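Local coordinates for protein 3-phytase (Klebsiella pneumoniae, PDB 2WNH) that probably hydrolyses phytate (inositol hexakisphosphate) as a 3-phytase of the histidine acid phosphatase family, at residues P129-T133 against L287-N293; L204-A208 against L244-N248; I294-R298 against R312-P316. The protein carries 3 engineered substitutions. All coordinates share one frame. Numbering follows the deposited sequence.

Contact 3 lies between contacts 1 and 2 and touches both, on a bent path. Contacts 1 and 3 share helix 291-301, with centres about 12 Å apart, and touch where D291 O meets I315 CD1 at 3.5 Å. Contacts 2 and 3 have centres about 14 Å apart. They join where T246 OG1 lies 2.8 Å from R312 O, a probable hydrogen bond. Contacts 1 and 2 do not touch; their nearest atoms are about 7 Å apart. Contact 1 holds H290 and D291, which match the HD motif of histidine acid phosphatases, and so probably borders the active site. Contact 2 borders a bound sodium ion, about 4 Å from the side chain of E247.

Contact 1: residues P129-T133 against L287-N293; sequences PLFQT and LVAHDTN
Segment 129-133 is an irregular loop. Q132 (phi/psi -88/60) centres an inverse gamma turn, with a weak T133 N to F131 O bond of 3.0 Å. Segment 287-293 is a strand to A289, then H290 as N-cap, then the first turn of a helix. The closest CA pair is F131 and N293, at 6.7 Å. The apolar part is F131 (chi1 m). A289 CB sits over one face of its ring, 3.4 Å from F131 CD1. L287 CB lies at the ring edge, 4.2 Å from F131 CZ. The polar part is N293 (chi1 m). N293 ND2 donates to F131 O at 3.2 Å, and N293 OD1 accepts from H290 N at 3.1 Å. A water bridges L130 O (3.0 Å) and N293 ND2 (3.1 Å). N293 thus ties the loop to the start of the helix. Q132 NE2 and H290 NE2 both bond to S96 OG, while Q132 OE1 bonds to D128 N. H290-D291 fits the family's HD motif, whose aspartate is the proton donor in relatives. Strand 284-289 runs between parallel strands 14-24 and 91-95. Helix 256-274 packs on L130, L287 and N293; helix 99-112 packs on V288 and H290.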
ATOM      1  N   PRO B 129      26.467  31.281   3.554  1.00 20.05           N
ATOM      2  CA  PRO B 129      26.612  32.507   2.746  1.00 19.85           C
ATOM      3  C   PRO B 129      25.498  32.773   1.713  1.00 18.31           C
ATOM      4  O   PRO B 129      25.414  33.868   1.171  1.00 19.77           O
ATOM      5  CB  PRO B 129      27.955  32.296   2.035  1.00 20.94           C
ATOM      6  CG  PRO B 129      28.098  30.821   1.942  1.00 20.74           C
ATOM      7  CD  PRO B 129      27.519  30.293   3.232  1.00 20.17           C
ATOM      8  N   LEU B 130      24.630  31.794   1.458  1.00 17.22           N
ATOM      9  CA  LEU B 130      23.459  32.038   0.627  1.00 15.48           C
ATOM     10  C   LEU B 130      22.328  32.698   1.410  1.00 17.17           C
ATOM     11  O   LEU B 130      21.488  33.365   0.824  1.00 17.30           O
ATOM     12  CB  LEU B 130      22.923  30.715   0.087  1.00 16.72           C
ATOM     13  CG  LEU B 130      23.748  29.974  -0.963  1.00 17.50           C
ATOM     14  CD1 LEU B 130      23.129  28.588  -1.153  1.00 20.76           C
ATOM     15  CD2 LEU B 130      23.779  30.769  -2.290  1.00 20.01           C
ATOM     16  N   PHE B 131      22.312  32.485   2.726  1.00 17.78           N
ATOM     17  CA  PHE B 131      21.159  32.828   3.556  1.00 18.44           C
ATOM     18  C   PHE B 131      21.412  33.878   4.656  1.00 19.94           C
ATOM     19  O   PHE B 131      20.670  34.848   4.760  1.00 20.97           O
ATOM     20  CB  PHE B 131      20.571  31.553   4.177  1.00 18.19           C
ATOM     21  CG  PHE B 131      20.285  30.450   3.178  1.00 16.58           C
ATOM     22  CD1 PHE B 131      19.508  30.675   2.043  1.00 18.16           C
ATOM     23  CD2 PHE B 131      20.776  29.163   3.411  1.00 18.68           C
ATOM     24  CE1 PHE B 131      19.249  29.635   1.138  1.00 20.42           C
ATOM     25  CE2 PHE B 131      20.492  28.122   2.532  1.00 18.34           C
ATOM     26  CZ  PHE B 131      19.751  28.356   1.393  1.00 17.97           C
ATOM     27  N   GLN B 132      22.445  33.660   5.471  1.00 21.07           N
ATOM     28  CA  GLN B 132      22.844  34.594   6.537  1.00 20.42           C
ATOM     29  C   GLN B 132      23.815  35.599   5.933  1.00 21.19           C
ATOM     30  O   GLN B 132      24.973  35.699   6.345  1.00 23.35           O
ATOM     31  CB  GLN B 132      23.501  33.829   7.696  1.00 20.40           C
ATOM     32  CG  GLN B 132      22.503  33.081   8.586  1.00 22.28           C
ATOM     33  CD  GLN B 132      21.893  31.843   7.919  1.00 23.10           C
ATOM     34  OE1 GLN B 132      22.612  31.036   7.334  1.00 20.91           O
ATOM     35  NE2 GLN B 132      20.560  31.699   8.002  1.00 23.12           N
ATOM     36  N   THR B 133      23.327  36.326   4.934  1.00 22.54           N
ATOM     37  CA  THR B 133      24.167  37.220   4.133  1.00 22.22           C
ATOM     38  C   THR B 133      24.655  38.451   4.916  1.00 24.77           C
ATOM     39  O   THR B 133      25.641  39.094   4.543  1.00 26.06           O
ATOM     40  CB  THR B 133      23.443  37.652   2.840  1.00 22.55           C
ATOM     41  OG1 THR B 133      22.157  38.202   3.168  1.00 19.84           O
ATOM     42  CG2 THR B 133      23.276  36.463   1.915  1.00 18.58           C
ATOM     43  N   LEU B 287      16.244  24.489  -1.845  1.00 14.09           N
ATOM     44  CA  LEU B 287      16.839  25.397  -0.870  1.00 14.77           C
ATOM     45  C   LEU B 287      15.756  25.802   0.122  1.00 14.07           C
ATOM     46  O   LEU B 287      14.653  26.175  -0.266  1.00 15.14           O
ATOM     47  CB  LEU B 287      17.357  26.654  -1.570  1.00 15.22           C
ATOM     48  CG  LEU B 287      18.271  26.447  -2.785  1.00 16.31           C
ATOM     49  CD1 LEU B 287      18.660  27.819  -3.356  1.00 18.67           C
ATOM     50  CD2 LEU B 287      19.508  25.647  -2.407  1.00 17.67           C
ATOM     51  N   VAL B 288      16.088  25.758   1.407  1.00 15.48           N
ATOM     52  CA  VAL B 288      15.086  26.040   2.417  1.00 14.40           C
ATOM     53  C   VAL B 288      15.641  27.121   3.351  1.00 14.61           C
ATOM     54  O   VAL B 288      16.664  26.917   4.021  1.00 15.47           O
ATOM     55  CB  VAL B 288      14.665  24.747   3.168  1.00 15.04           C
ATOM     56  CG1 VAL B 288      13.531  25.045   4.151  1.00 16.50           C
ATOM     57  CG2 VAL B 288      14.188  23.657   2.145  1.00 13.55           C
ATOM     58  N   ALA B 289      14.938  28.246   3.385  1.00 15.73           N
ATOM     59  CA  ALA B 289      15.394  29.414   4.142  1.00 15.77           C
ATOM     60  C   ALA B 289      14.211  30.218   4.692  1.00 16.44           C
ATOM     61  O   ALA B 289      13.228  29.650   5.176  1.00 15.66           O
ATOM     62  CB  ALA B 289      16.336  30.281   3.285  1.00 16.58           C
ATOM     63  N   HIS B 290      14.298  31.536   4.598  1.00 17.02           N
ATOM     64  CA  HIS B 290      13.419  32.420   5.371  1.00 18.03           C
ATOM     65  C   HIS B 290      12.651  33.341   4.437  1.00 18.36           C
ATOM     66  O   HIS B 290      13.018  33.520   3.271  1.00 17.92           O
ATOM     67  CB  HIS B 290      14.251  33.181   6.434  1.00 17.78           C
ATOM     68  CG  HIS B 290      15.184  32.287   7.199  1.00 22.60           C
ATOM     69  ND1 HIS B 290      14.854  31.721   8.416  1.00 25.87           N
ATOM     70  CD2 HIS B 290      16.414  31.806   6.883  1.00 25.76           C
ATOM     71  CE1 HIS B 290      15.850  30.952   8.826  1.00 26.46           C
ATOM     72  NE2 HIS B 290      16.809  30.988   7.915  1.00 28.65           N
ATOM     73  N   ASP B 291      11.559  33.910   4.942  1.00 18.86           N
ATOM     74  CA  ASP B 291      10.759  34.822   4.145  1.00 19.71           C
ATOM     75  C   ASP B 291      11.597  36.019   3.704  1.00 18.56           C
ATOM     76  O   ASP B 291      11.415  36.517   2.608  1.00 17.38           O
ATOM     77  CB  ASP B 291       9.478  35.263   4.877  1.00 20.88           C
ATOM     78  CG  ASP B 291       9.714  35.721   6.326  1.00 26.77           C
ATOM     79  OD1 ASP B 291      10.868  35.899   6.790  1.00 26.85           O
ATOM     80  OD2 ASP B 291       8.698  35.920   7.012  1.00 25.48           O
ATOM     81  N   THR B 292      12.523  36.449   4.560  1.00 18.19           N
ATOM     82  CA  THR B 292      13.481  37.511   4.224  1.00 19.32           C
ATOM     83  C   THR B 292      14.204  37.244   2.885  1.00 18.78           C
ATOM     84  O   THR B 292      14.301  38.112   2.002  1.00 18.04           O
ATOM     85  CB  THR B 292      14.509  37.625   5.363  1.00 19.95           C
ATOM     86  OG1 THR B 292      13.812  37.984   6.566  1.00 24.73           O
ATOM     87  CG2 THR B 292      15.546  38.719   5.064  1.00 23.72           C
ATOM     88  N   ASN B 293      14.711  36.020   2.746  1.00 17.59           N
ATOM     89  CA  ASN B 293      15.433  35.618   1.547  1.00 17.53           C
ATOM     90  C   ASN B 293      14.533  35.608   0.312  1.00 16.42           C
ATOM     91  O   ASN B 293      14.913  36.115  -0.754  1.00 16.03           O
ATOM     92  CB  ASN B 293      16.067  34.237   1.757  1.00 17.16           C
ATOM     93  CG  ASN B 293      16.949  34.179   2.985  1.00 19.23           C
ATOM     94  OD1 ASN B 293      16.562  33.622   4.008  1.00 19.53           O
ATOM     95  ND2 ASN B 293      18.120  34.797   2.907  1.00 18.99           N
TER
HETATM   96  O   HOH W   1      19.801  35.885   0.577  1.00 18.73           O

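Contact 2: residues L204-A208 against L244-N248; sequences LSVMA and LLTEN
Two helical segments, 204-208 and 244-248, cross with their axes 8.7 Å apart at closest. The angle between their N-to-C directions is 130° and the signed crossing angle is -130°, so they run obliquely antiparallel. The CA atoms pair as A208 with L245 (4.8 Å) and S205 with N248 (6.0 Å). L204 (chi1 t, chi2 p) comes first. Its CB points sideways, but its branches pack against L244, E247 and N248. L204 CD1 lies 3.6 Å from L244 O and 3.8 Å from L244 CD2, L204 CD2 lies 3.7 Å from E247 CG, and L204 CG lies 3.7 Å from N248 ND2. S205 follows with its CA 3.5 Å from N248 ND2; its own OG bonds back to I201 O. M207 (chi1 m, chi2 t) points its CB toward the partner, and M207 SD lies 4.3 Å from L244 CD1; beyond SD the M207 side chain turns from the 244-248 segment. A208 and L245 form the closest CA pair. A208 CB meets N248 CB at 3.5 Å and L245 CD1 at 3.9 Å, and A208 O is 3.5 Å from L245 CD1. The small side chain permits the short CA distance. N248 (chi1 t) packs against both S205 and A208. E247 forms a salt bridge with R160, and its side chain is about 4 Å from a bound sodium ion. Helix 165-175 adds L171, which touches M207 and L244. This is close, mainly apolar helix-helix packing within the helical part of a histidine acid phosphatase, beside a sodium site.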
ATOM      1  N   LEU B 204       5.338  50.378  13.102  1.00 24.21           N
ATOM      2  CA  LEU B 204       5.023  49.476  11.997  1.00 24.80           C
ATOM      3  C   LEU B 204       5.744  48.132  12.099  1.00 24.17           C
ATOM      4  O   LEU B 204       5.118  47.081  11.919  1.00 25.21           O
ATOM      5  CB  LEU B 204       5.366  50.133  10.654  1.00 24.68           C
ATOM      6  CG  LEU B 204       5.174  49.278   9.389  1.00 25.74           C
ATOM      7  CD1 LEU B 204       3.738  48.790   9.267  1.00 27.09           C
ATOM      8  CD2 LEU B 204       5.533  50.056   8.158  1.00 24.63           C
ATOM      9  N   SER B 205       7.037  48.153  12.396  1.00 23.22           N
ATOM     10  CA  SER B 205       7.792  46.902  12.408  1.00 23.10           C
ATOM     11  C   SER B 205       7.242  45.938  13.451  1.00 23.63           C
ATOM     12  O   SER B 205       7.079  44.754  13.156  1.00 21.73           O
ATOM     13  CB  SER B 205       9.308  47.114  12.557  1.00 23.18           C
ATOM     14  OG  SER B 205       9.636  47.693  13.806  1.00 30.12           O
ATOM     15  N   VAL B 206       6.935  46.438  14.653  1.00 22.47           N
ATOM     16  CA  VAL B 206       6.384  45.583  15.705  1.00 23.01           C
ATOM     17  C   VAL B 206       4.945  45.171  15.370  1.00 21.94           C
ATOM     18  O   VAL B 206       4.565  44.032  15.605  1.00 20.90           O
ATOM     19  CB  VAL B 206       6.521  46.201  17.114  1.00 23.42           C
ATOM     20  CG1 VAL B 206       5.949  45.252  18.181  1.00 24.77           C
ATOM     21  CG2 VAL B 206       8.001  46.465  17.426  1.00 23.63           C
ATOM     22  N   MET B 207       4.162  46.078  14.785  1.00 21.72           N
ATOM     23  CA  MET B 207       2.837  45.696  14.296  1.00 21.99           C
ATOM     24  C   MET B 207       2.917  44.543  13.303  1.00 21.62           C
ATOM     25  O   MET B 207       2.095  43.622  13.344  1.00 20.91           O
ATOM     26  CB  MET B 207       2.104  46.873  13.672  1.00 21.82           C
ATOM     27  CG  MET B 207       1.484  47.791  14.725  1.00 26.50           C
ATOM     28  SD  MET B 207       0.613  49.160  13.969  1.00 28.61           S
ATOM     29  CE  MET B 207       1.651  50.525  14.469  1.00 36.94           C
ATOM     30  N   ALA B 208       3.908  44.608  12.421  1.00 21.93           N
ATOM     31  CA  ALA B 208       4.144  43.527  11.451  1.00 21.73           C
ATOM     32  C   ALA B 208       4.491  42.207  12.155  1.00 21.83           C
ATOM     33  O   ALA B 208       4.001  41.150  11.729  1.00 21.43           O
ATOM     34  CB  ALA B 208       5.249  43.935  10.458  1.00 21.75           C
ATOM     35  N   LEU B 244      -0.584  45.516   6.829  1.00 20.50           N
ATOM     36  CA  LEU B 244       0.520  46.005   7.657  1.00 20.86           C
ATOM     37  C   LEU B 244       1.818  45.239   7.399  1.00 20.79           C
ATOM     38  O   LEU B 244       2.914  45.788   7.478  1.00 20.96           O
ATOM     39  CB  LEU B 244       0.152  45.928   9.141  1.00 20.34           C
ATOM     40  CG  LEU B 244      -0.792  47.033   9.633  1.00 22.91           C
ATOM     41  CD1 LEU B 244      -1.330  46.705  11.034  1.00 24.78           C
ATOM     42  CD2 LEU B 244      -0.051  48.355   9.644  1.00 26.93           C
ATOM     43  N   LEU B 245       1.683  43.951   7.111  1.00 20.68           N
ATOM     44  CA  LEU B 245       2.849  43.123   6.882  1.00 20.14           C
ATOM     45  C   LEU B 245       3.450  43.472   5.518  1.00 20.07           C
ATOM     46  O   LEU B 245       4.654  43.616   5.402  1.00 21.53           O
ATOM     47  CB  LEU B 245       2.446  41.646   7.003  1.00 20.56           C
ATOM     48  CG  LEU B 245       3.537  40.582   7.095  1.00 22.24           C
ATOM     49  CD1 LEU B 245       4.490  40.797   8.250  1.00 23.32           C
ATOM     50  CD2 LEU B 245       2.806  39.218   7.219  1.00 20.74           C
ATOM     51  N   THR B 246       2.597  43.641   4.512  1.00 19.68           N
ATOM     52  CA  THR B 246       3.004  44.101   3.189  1.00 19.72           C
ATOM     53  C   THR B 246       3.707  45.449   3.295  1.00 20.52           C
ATOM     54  O   THR B 246       4.757  45.654   2.689  1.00 20.31           O
ATOM     55  CB  THR B 246       1.807  44.198   2.216  1.00 20.20           C
ATOM     56  OG1 THR B 246       1.297  42.883   1.939  1.00 21.97           O
ATOM     57  CG2 THR B 246       2.206  44.858   0.902  1.00 20.94           C
ATOM     58  N   GLU B 247       3.125  46.365   4.062  1.00 20.87           N
ATOM     59  CA  GLU B 247       3.739  47.697   4.217  1.00 20.92           C
ATOM     60  C   GLU B 247       5.151  47.591   4.819  1.00 19.90           C
ATOM     61  O   GLU B 247       6.109  48.218   4.315  1.00 19.15           O
ATOM     62  CB  GLU B 247       2.823  48.594   5.064  1.00 20.86           C
ATOM     63  CG  GLU B 247       3.295  50.060   5.166  1.00 23.69           C
ATOM     64  CD  GLU B 247       2.741  50.958   4.071  1.00 25.78           C
ATOM     65  OE1 GLU B 247       2.273  50.456   3.031  1.00 24.83           O
ATOM     66  OE2 GLU B 247       2.776  52.202   4.254  1.00 26.24           O
ATOM     67  N   ASN B 248       5.298  46.797   5.886  1.00 19.96           N
ATOM     68  CA  ASN B 248       6.612  46.629   6.499  1.00 19.44           C
ATOM     69  C   ASN B 248       7.617  46.000   5.543  1.00 20.32           C
ATOM     70  O   ASN B 248       8.766  46.420   5.486  1.00 19.59           O
ATOM     71  CB  ASN B 248       6.539  45.821   7.797  1.00 19.73           C
ATOM     72  CG  ASN B 248       7.805  45.951   8.642  1.00 22.00           C
ATOM     73  OD1 ASN B 248       8.438  44.957   9.012  1.00 26.14           O
ATOM     74  ND2 ASN B 248       8.179  47.182   8.949  1.00 18.63           N
TER

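Contact 3: residues I294-R298 against R312-P316; sequences IAMVR and RGNIP
I315 has the largest area buried here. It lies in the irregular loop 312-316 with phi/psi -118/93, and its side chain (chi1 m, chi2 t) points toward helical segment 294-298. The nearest CA pair is I294 and I315, at 7.7 Å. I315 CG2 meets I294 CD1 at 3.9 Å, and I315 CD1 meets A295 CB at 3.8 Å. I294 also packs on L22 and R24 of strand 14-24. R298 comes second: chi1 p and an off-well chi2 of 95° bring its guanidinium to G313 O. R298 NH1 donates to G313 O at 2.8 Å, near the guanidinium plane, and R298 NH2 adds a weak bond to the same oxygen at 3.2 Å. G313 has phi 75°, which by itself favours glycine, and an ideal CB there would fall 3.2 Å from R298 NH1 and crowd the guanidinium. R298 NH2 also forms a salt bridge with D254. The buried arginine charge is therefore met by a carboxylate and a backbone carbonyl, beside an apolar isoleucine contact.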
ATOM      1  N   ILE B 294      13.343  35.024   0.443  1.00 16.50           N
ATOM      2  CA  ILE B 294      12.373  35.020  -0.648  1.00 15.92           C
ATOM      3  C   ILE B 294      11.984  36.427  -1.088  1.00 16.40           C
ATOM      4  O   ILE B 294      11.951  36.713  -2.276  1.00 15.53           O
ATOM      5  CB  ILE B 294      11.122  34.183  -0.329  1.00 17.50           C
ATOM      6  CG1 ILE B 294      11.549  32.719  -0.167  1.00 17.25           C
ATOM      7  CG2 ILE B 294      10.087  34.336  -1.451  1.00 15.98           C
ATOM      8  CD1 ILE B 294      10.464  31.770   0.395  1.00 18.89           C
ATOM      9  N   ALA B 295      11.707  37.303  -0.117  1.00 14.97           N
ATOM     10  CA  ALA B 295      11.376  38.699  -0.433  1.00 15.09           C
ATOM     11  C   ALA B 295      12.500  39.400  -1.198  1.00 15.35           C
ATOM     12  O   ALA B 295      12.241  40.096  -2.193  1.00 14.00           O
ATOM     13  CB  ALA B 295      11.023  39.468   0.838  1.00 16.21           C
ATOM     14  N   MET B 296      13.734  39.226  -0.755  1.00 14.94           N
ATOM     15  CA  MET B 296      14.841  39.886  -1.463  1.00 16.69           C
ATOM     16  C   MET B 296      14.996  39.363  -2.883  1.00 16.92           C
ATOM     17  O   MET B 296      15.148  40.134  -3.837  1.00 17.89           O
ATOM     18  CB  MET B 296      16.121  39.771  -0.664  1.00 15.65           C
ATOM     19  CG  MET B 296      16.082  40.636   0.585  1.00 17.75           C
ATOM     20  SD  MET B 296      17.573  40.505   1.578  1.00 23.14           S
ATOM     21  CE  MET B 296      17.682  38.767   1.942  1.00 23.05           C
ATOM     22  N   VAL B 297      14.938  38.040  -3.031  1.00 16.05           N
ATOM     23  CA  VAL B 297      15.004  37.435  -4.354  1.00 16.02           C
ATOM     24  C   VAL B 297      13.894  37.915  -5.304  1.00 16.13           C
ATOM     25  O   VAL B 297      14.182  38.296  -6.451  1.00 16.94           O
ATOM     26  CB  VAL B 297      15.051  35.901  -4.257  1.00 16.54           C
ATOM     27  CG1 VAL B 297      14.975  35.291  -5.659  1.00 17.16           C
ATOM     28  CG2 VAL B 297      16.339  35.485  -3.552  1.00 15.80           C
ATOM     29  N   ARG B 298      12.632  37.906  -4.865  1.00 14.36           N
ATOM     30  CA  ARG B 298      11.550  38.343  -5.741  1.00 14.53           C
ATOM     31  C   ARG B 298      11.678  39.828  -6.068  1.00 15.08           C
ATOM     32  O   ARG B 298      11.312  40.249  -7.150  1.00 15.36           O
ATOM     33  CB  ARG B 298      10.146  37.993  -5.199  1.00 15.46           C
ATOM     34  CG  ARG B 298       9.790  38.575  -3.834  1.00 14.49           C
ATOM     35  CD  ARG B 298       9.006  39.901  -3.902  1.00 17.45           C
ATOM     36  NE  ARG B 298       8.771  40.399  -2.541  1.00 18.22           N
ATOM     37  CZ  ARG B 298       7.788  39.958  -1.751  1.00 19.64           C
ATOM     38  NH1 ARG B 298       6.963  39.021  -2.201  1.00 20.38           N
ATOM     39  NH2 ARG B 298       7.631  40.440  -0.508  1.00 19.95           N
ATOM     40  N   ARG B 312      -0.653  41.703  -1.079  1.00 19.13           N
ATOM     41  CA  ARG B 312       0.413  41.729  -2.091  1.00 18.81           C
ATOM     42  C   ARG B 312       1.740  41.269  -1.525  1.00 18.13           C
ATOM     43  O   ARG B 312       2.194  41.772  -0.489  1.00 19.08           O
ATOM     44  CB  ARG B 312       0.579  43.147  -2.675  1.00 19.75           C
ATOM     45  CG  ARG B 312       1.738  43.276  -3.680  1.00 21.73           C
ATOM     46  CD  ARG B 312       1.758  44.664  -4.356  1.00 22.01           C
ATOM     47  NE  ARG B 312       1.650  45.743  -3.368  1.00 20.14           N
ATOM     48  CZ  ARG B 312       2.637  46.171  -2.586  1.00 21.96           C
ATOM     49  NH1 ARG B 312       3.855  45.637  -2.659  1.00 20.88           N
ATOM     50  NH2 ARG B 312       2.401  47.152  -1.716  1.00 22.26           N
ATOM     51  N   GLY B 313       2.354  40.299  -2.211  1.00 17.51           N
ATOM     52  CA  GLY B 313       3.685  39.836  -1.871  1.00 17.29           C
ATOM     53  C   GLY B 313       3.840  38.950  -0.658  1.00 16.41           C
ATOM     54  O   GLY B 313       4.979  38.575  -0.324  1.00 16.86           O
ATOM     55  N   ASN B 314       2.729  38.619   0.007  1.00 15.69           N
ATOM     56  CA  ASN B 314       2.762  37.816   1.235  1.00 16.54           C
ATOM     57  C   ASN B 314       3.465  36.478   0.973  1.00 15.07           C
ATOM     58  O   ASN B 314       3.263  35.871  -0.085  1.00 16.94           O
ATOM     59  CB  ASN B 314       1.351  37.565   1.781  1.00 17.28           C
ATOM     60  CG  ASN B 314       1.366  36.867   3.110  1.00 20.28           C
ATOM     61  OD1 ASN B 314       1.457  35.638   3.184  1.00 21.05           O
ATOM     62  ND2 ASN B 314       1.271  37.641   4.180  1.00 18.97           N
ATOM     63  N   ILE B 315       4.307  36.064   1.918  1.00 16.07           N
ATOM     64  CA  ILE B 315       5.044  34.797   1.839  1.00 16.22           C
ATOM     65  C   ILE B 315       4.623  33.865   3.011  1.00 15.48           C
ATOM     66  O   ILE B 315       5.165  33.958   4.123  1.00 16.16           O
ATOM     67  CB  ILE B 315       6.598  35.068   1.858  1.00 15.21           C
ATOM     68  CG1 ILE B 315       7.017  36.033   0.738  1.00 15.44           C
ATOM     69  CG2 ILE B 315       7.412  33.750   1.802  1.00 16.61           C
ATOM     70  CD1 ILE B 315       8.280  36.878   1.115  1.00 14.38           C
ATOM     71  N   PRO B 316       3.620  32.991   2.785  1.00 16.46           N
ATOM     72  CA  PRO B 316       3.138  32.076   3.821  1.00 16.30           C
ATOM     73  C   PRO B 316       4.129  31.004   4.247  1.00 16.21           C
ATOM     74  O   PRO B 316       5.072  30.676   3.512  1.00 16.76           O
ATOM     75  CB  PRO B 316       1.909  31.423   3.158  1.00 16.46           C
ATOM     76  CG  PRO B 316       1.457  32.432   2.127  1.00 15.78           C
ATOM     77  CD  PRO B 316       2.791  32.902   1.570  1.00 15.83           C
TER
HETATM   78  O   HOH W   2       4.859  41.702   0.856  1.00 19.11           O